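Local coordinates for phosphoribosylaminoimidazole-succinocarboxamide synthase (Pyrococcus horikoshii, PDB 3U55) that catalyses the ATP-dependent joining of L-aspartate to 5-amino-1-(5-phosphoribosyl)imidazole-4-carboxylate, giving SAICAR in de novo purine biosynthesis, at the interface of chains A and B. Numbering follows the deposited sequence. Chains: chain A/B, Phosphoribosylaminoimidazole-succinocarboxamide synthase.

Contact 1: the interface of chains A and B. Residues chain A 104, 106, 112-114, 116; chain B 135, 138-139.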
loop_
_atom_site.group_PDB
_atom_site.type_symbol
_atom_site.label_atom_id
_atom_site.label_comp_id
_atom_site.label_asym_id
_atom_site.label_seq_id
_atom_site.Cartn_x
_atom_site.Cartn_y
_atom_site.Cartn_z
ATOM N N LEU A 104 7.071 -8.560 0.319
ATOM C CA LEU A 104 6.879 -9.826 1.021
ATOM C C LEU A 104 8.151 -10.665 0.877
ATOM O O LEU A 104 8.724 -10.721 -0.212
ATOM C CB LEU A 104 5.679 -10.597 0.448
ATOM C CG LEU A 104 4.276 -10.002 0.655
ATOM C CD1 LEU A 104 3.223 -10.907 0.048
ATOM C CD2 LEU A 104 3.984 -9.780 2.138
ATOM N N LEU A 106 9.409 -13.321 -0.036
ATOM C CA LEU A 106 9.158 -14.530 -0.803
ATOM C C LEU A 106 10.075 -14.565 -2.008
ATOM O O LEU A 106 10.402 -13.516 -2.561
ATOM C CB LEU A 106 7.695 -14.580 -1.247
ATOM C CG LEU A 106 6.617 -14.499 -0.158
ATOM C CD1 LEU A 106 5.237 -14.429 -0.797
ATOM C CD2 LEU A 106 6.712 -15.674 0.819
ATOM N N LEU A 112 1.733 -17.860 -5.601
ATOM C CA LEU A 112 0.804 -17.272 -4.646
ATOM C C LEU A 112 -0.435 -18.159 -4.431
ATOM O O LEU A 112 -0.946 -18.748 -5.385
ATOM C CB LEU A 112 0.437 -15.837 -5.063
ATOM C CG LEU A 112 1.641 -14.880 -5.070
ATOM C CD1 LEU A 112 1.327 -13.558 -5.793
ATOM C CD2 LEU A 112 2.147 -14.606 -3.654
ATOM N N PRO A 113 -0.910 -18.265 -3.171
ATOM C CA PRO A 113 -2.088 -19.094 -2.877
ATOM C C PRO A 113 -3.359 -18.539 -3.531
ATOM O O PRO A 113 -4.302 -19.288 -3.792
ATOM C CB PRO A 113 -2.185 -19.051 -1.349
ATOM C CG PRO A 113 -1.462 -17.790 -0.939
ATOM C CD PRO A 113 -0.395 -17.568 -1.973
ATOM N N GLU A 114 -3.362 -17.231 -3.787
ATOM C CA GLU A 114 -4.397 -16.559 -4.564
ATOM C C GLU A 114 -3.810 -15.261 -5.128
ATOM O O GLU A 114 -2.793 -14.774 -4.623
ATOM C CB GLU A 114 -5.653 -16.288 -3.720
ATOM C CG GLU A 114 -5.499 -15.252 -2.600
ATOM C CD GLU A 114 -4.845 -15.798 -1.341
ATOM O OE1 GLU A 114 -4.039 -15.058 -0.733
ATOM O OE2 GLU A 114 -5.132 -16.958 -0.954
ATOM N N ILE A 116 -2.702 -11.518 -5.948
ATOM C CA ILE A 116 -2.574 -10.243 -5.231
ATOM C C ILE A 116 -2.960 -9.113 -6.194
ATOM O O ILE A 116 -2.567 -9.129 -7.357
ATOM C CB ILE A 116 -1.117 -10.029 -4.719
ATOM C CG1 ILE A 116 -0.817 -10.970 -3.548
ATOM C CG2 ILE A 116 -0.875 -8.561 -4.312
ATOM C CD1 ILE A 116 0.648 -10.985 -3.114
ATOM N N HIS B 135 -1.897 -8.651 0.371
ATOM C CA HIS B 135 -0.605 -9.042 0.962
ATOM C C HIS B 135 -0.848 -9.661 2.337
ATOM O O HIS B 135 -0.202 -10.654 2.697
ATOM C CB HIS B 135 0.367 -7.871 1.135
ATOM C CG HIS B 135 0.575 -7.035 -0.088
ATOM N ND1 HIS B 135 1.240 -7.488 -1.206
ATOM C CD2 HIS B 135 0.242 -5.750 -0.345
ATOM C CE1 HIS B 135 1.286 -6.520 -2.107
ATOM N NE2 HIS B 135 0.690 -5.455 -1.606
ATOM N N VAL B 138 -1.808 -13.265 2.242
ATOM C CA VAL B 138 -0.610 -14.078 1.994
ATOM C C VAL B 138 0.226 -14.272 3.266
ATOM O O VAL B 138 0.820 -15.340 3.477
ATOM C CB VAL B 138 0.241 -13.516 0.818
ATOM C CG1 VAL B 138 1.506 -14.353 0.589
ATOM C CG2 VAL B 138 -0.597 -13.502 -0.450
ATOM N N LEU B 139 0.232 -13.261 4.128
ATOM C CA LEU B 139 0.895 -13.355 5.428
ATOM C C LEU B 139 0.106 -14.156 6.480
ATOM O O LEU B 139 0.560 -14.312 7.614
ATOM C CB LEU B 139 1.200 -11.950 5.959
ATOM C CG LEU B 139 2.258 -11.128 5.224
ATOM C CD1 LEU B 139 2.183 -9.677 5.691
ATOM C CD2 LEU B 139 3.667 -11.697 5.427
#

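Contact 2: the interface of chains A and B. Residues chain A 103, 116-118, 130; chain B 132, 134-135.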
loop_
_atom_site.group_PDB
_atom_site.type_symbol
_atom_site.label_atom_id
_atom_site.label_comp_id
_atom_site.label_asym_id
_atom_site.label_seq_id
_atom_site.Cartn_x
_atom_site.Cartn_y
_atom_site.Cartn_z
ATOM N N ARG A 103 8.397 -6.386 -0.844
ATOM C CA ARG A 103 7.256 -6.156 0.026
ATOM C C ARG A 103 6.921 -7.366 0.893
ATOM O O ARG A 103 6.531 -7.208 2.049
ATOM C CB ARG A 103 6.037 -5.736 -0.790
ATOM C CG ARG A 103 5.047 -4.908 -0.002
ATOM C CD ARG A 103 3.928 -4.397 -0.890
ATOM N NE ARG A 103 4.421 -3.558 -1.975
ATOM C CZ ARG A 103 4.635 -2.249 -1.885
ATOM N NH1 ARG A 103 4.411 -1.593 -0.748
ATOM N NH2 ARG A 103 5.084 -1.592 -2.941
ATOM N N ILE A 116 -2.702 -11.518 -5.948
ATOM C CA ILE A 116 -2.574 -10.243 -5.231
ATOM C C ILE A 116 -2.960 -9.113 -6.194
ATOM O O ILE A 116 -2.567 -9.129 -7.357
ATOM C CB ILE A 116 -1.117 -10.029 -4.719
ATOM C CG1 ILE A 116 -0.817 -10.970 -3.548
ATOM C CG2 ILE A 116 -0.875 -8.561 -4.312
ATOM C CD1 ILE A 116 0.648 -10.985 -3.114
ATOM N N VAL A 117 -3.736 -8.147 -5.717
ATOM C CA VAL A 117 -4.024 -6.944 -6.518
ATOM C C VAL A 117 -3.432 -5.749 -5.787
ATOM O O VAL A 117 -3.658 -5.574 -4.585
ATOM C CB VAL A 117 -5.549 -6.734 -6.760
ATOM C CG1 VAL A 117 -5.811 -5.478 -7.617
ATOM C CG2 VAL A 117 -6.165 -7.962 -7.426
ATOM N N GLU A 118 -2.645 -4.954 -6.511
ATOM C CA GLU A 118 -2.018 -3.764 -5.951
ATOM C C GLU A 118 -2.468 -2.549 -6.734
ATOM O O GLU A 118 -2.583 -2.596 -7.964
ATOM C CB GLU A 118 -0.491 -3.861 -6.000
ATOM C CG GLU A 118 0.092 -4.982 -5.139
ATOM C CD GLU A 118 1.559 -5.264 -5.436
ATOM O OE1 GLU A 118 2.111 -4.722 -6.418
ATOM O OE2 GLU A 118 2.163 -6.059 -4.694
ATOM N N MET A 130 2.485 3.059 -4.085
ATOM C CA MET A 130 1.362 2.160 -3.844
ATOM C C MET A 130 0.373 2.867 -2.935
ATOM O O MET A 130 0.764 3.642 -2.053
ATOM C CB MET A 130 1.807 0.845 -3.202
ATOM C CG MET A 130 0.807 -0.298 -3.443
ATOM S SD MET A 130 1.249 -1.873 -2.663
ATOM C CE MET A 130 0.777 -1.618 -0.960
ATOM N N ASN B 132 -1.374 -4.112 1.463
ATOM C CA ASN B 132 -2.831 -4.059 1.356
ATOM C C ASN B 132 -3.460 -5.373 1.859
ATOM O O ASN B 132 -2.751 -6.234 2.404
ATOM C CB ASN B 132 -3.270 -3.683 -0.071
ATOM C CG ASN B 132 -2.889 -4.729 -1.103
ATOM O OD1 ASN B 132 -2.888 -5.916 -0.811
ATOM N ND2 ASN B 132 -2.577 -4.289 -2.323
ATOM N N TYR B 134 -4.621 -7.936 0.286
ATOM C CA TYR B 134 -4.156 -9.120 -0.438
ATOM C C TYR B 134 -2.811 -9.586 0.105
ATOM O O TYR B 134 -2.607 -10.789 0.277
ATOM C CB TYR B 134 -4.031 -8.858 -1.941
ATOM C CG TYR B 134 -5.327 -8.519 -2.635
ATOM C CD1 TYR B 134 -6.105 -9.515 -3.227
ATOM C CD2 TYR B 134 -5.771 -7.198 -2.716
ATOM C CE1 TYR B 134 -7.297 -9.206 -3.875
ATOM C CE2 TYR B 134 -6.958 -6.877 -3.362
ATOM C CZ TYR B 134 -7.713 -7.886 -3.941
ATOM O OH TYR B 134 -8.882 -7.562 -4.584
ATOM N N HIS B 135 -1.897 -8.651 0.371
ATOM C CA HIS B 135 -0.605 -9.042 0.962
ATOM C C HIS B 135 -0.848 -9.661 2.337
ATOM O O HIS B 135 -0.202 -10.654 2.697
ATOM C CB HIS B 135 0.367 -7.871 1.135
ATOM C CG HIS B 135 0.575 -7.035 -0.088
ATOM N ND1 HIS B 135 1.240 -7.488 -1.206
ATOM C CD2 HIS B 135 0.242 -5.750 -0.345
ATOM C CE1 HIS B 135 1.286 -6.520 -2.107
ATOM N NE2 HIS B 135 0.690 -5.455 -1.606
#

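Contact 1: the interface of chains A and B
The C-terminal end of the short helix 133-138 of chain B presses against a largely apolar patch of chain A, with B:Val138 as the knob and A:Leu104, A:Leu106, A:Leu112, A:Pro113 and A:Ile116 around it. B:Val138 buries 85 Å² against the partner, more than any other residue of the patch, and its two methyls divide the work. CG1 stands anti to the backbone N (chi1 179°) and is thereby aimed at the leucines: it lies 3.9 Å from A:Leu104 CD1 and 4.0 Å from A:Leu106 CD1. CG2, beside the backbone N, faces the strand side instead. There it meets the tip of A:Ile116, whose CD1 comes within 3.9 Å, the two side chains crossing at about a right angle. A:Glu114 passes B:Val138 in the opposite direction, and its carboxylate oxygen OE1 sits 3.8 Å from CG2, a van der Waals contact at the edge of the patch. A:Pro113 closes this side from farther off, its CD 4.3 Å from B:Val138 CG2, and A:Leu112 CD2 stands about as far from both methyls.

The two branches of A:Leu104 serve two neighbours. CD1 goes to B:Val138, while CD2 reaches the forked end of B:Leu139, just past the helix, touching CG, CD1 and CD2. A:Ile116 also faces two ways. With CG1 beside the backbone N (chi1 -72°), CD1 is carried to the valine, brushing the imidazole of B:His135 as well, while CG2 meets that ring, one turn earlier on the helix, resting 3.7 Å from ring carbon CE1.

Contact 2: the interface of chains A and B
B:Asn132 hydrogen-bonds to A:Val117: the side-chain amide ND2 donates to the backbone carbonyl O of A:Val117 at 2.8 Å. The donor lies in the carbonyl plane, on a lone pair, but the bond is bent, 124° at the hydrogen, and the acceptor stands well out of the asparagine's own amide plane. Next to it, the ring of B:Tyr134 lies along A:Val117, both side chains pointing the same way. The backbone N of A:Val117 sits 3.5 Å above one face of that ring, toward its rim, and the valine CB meets CE2 of B:Tyr134 at 3.7 Å.

The imidazole of B:His135 is bordered by several groups of chain A. A:Arg103 lays its CD methylene over one face, 3.7 Å from the ring centroid, in a CH-pi contact. A:Glu118 comes to the edge, its carboxylate carbon CD in the ring plane and 3.6 Å from B:His135 CE1, with the carboxylate turned 46° from the ring. A:Met130 approaches from the opposite direction, with SD 3.8 Å from NE2 of the histidine. The same sulfur covers a face of the A:Arg103 guanidinium, which may help hold the arginine whose CD lies over the imidazole.

Behind this shell, B:Asn132 is fixed by its own chain. With CG placed between the backbone N and carbonyl carbon (chi1 65°), OD1 turns back to accept the backbone N-H of B:His135, at 3.1 Å from its N. The asparagine thus caps the start of helix 133-138 while its amide nitrogen reaches strand 115-121, seating the first turn of the chain B helix against that chain A strand.

Contacts 1 and 2 are adjoining stretches of one two-fold interface, their C-alpha centres about 8 Å apart, and they share A:Ile116 and B:His135. Contact 2 sets the start of helix 133-138 of chain B mainly against strand 115-121 of chain A, with mixed polar, aromatic and aliphatic groups. Contact 1 sets the helix end against A:Ile116 of that strand and neighbouring loop residues, with mostly aliphatic ones. The helix thus meets the partner near both ends, which probably helps fix its orientation. Symmetry repeats both contacts with the chains exchanged, so together they probably contribute to holding the dimer of the deposited assembly.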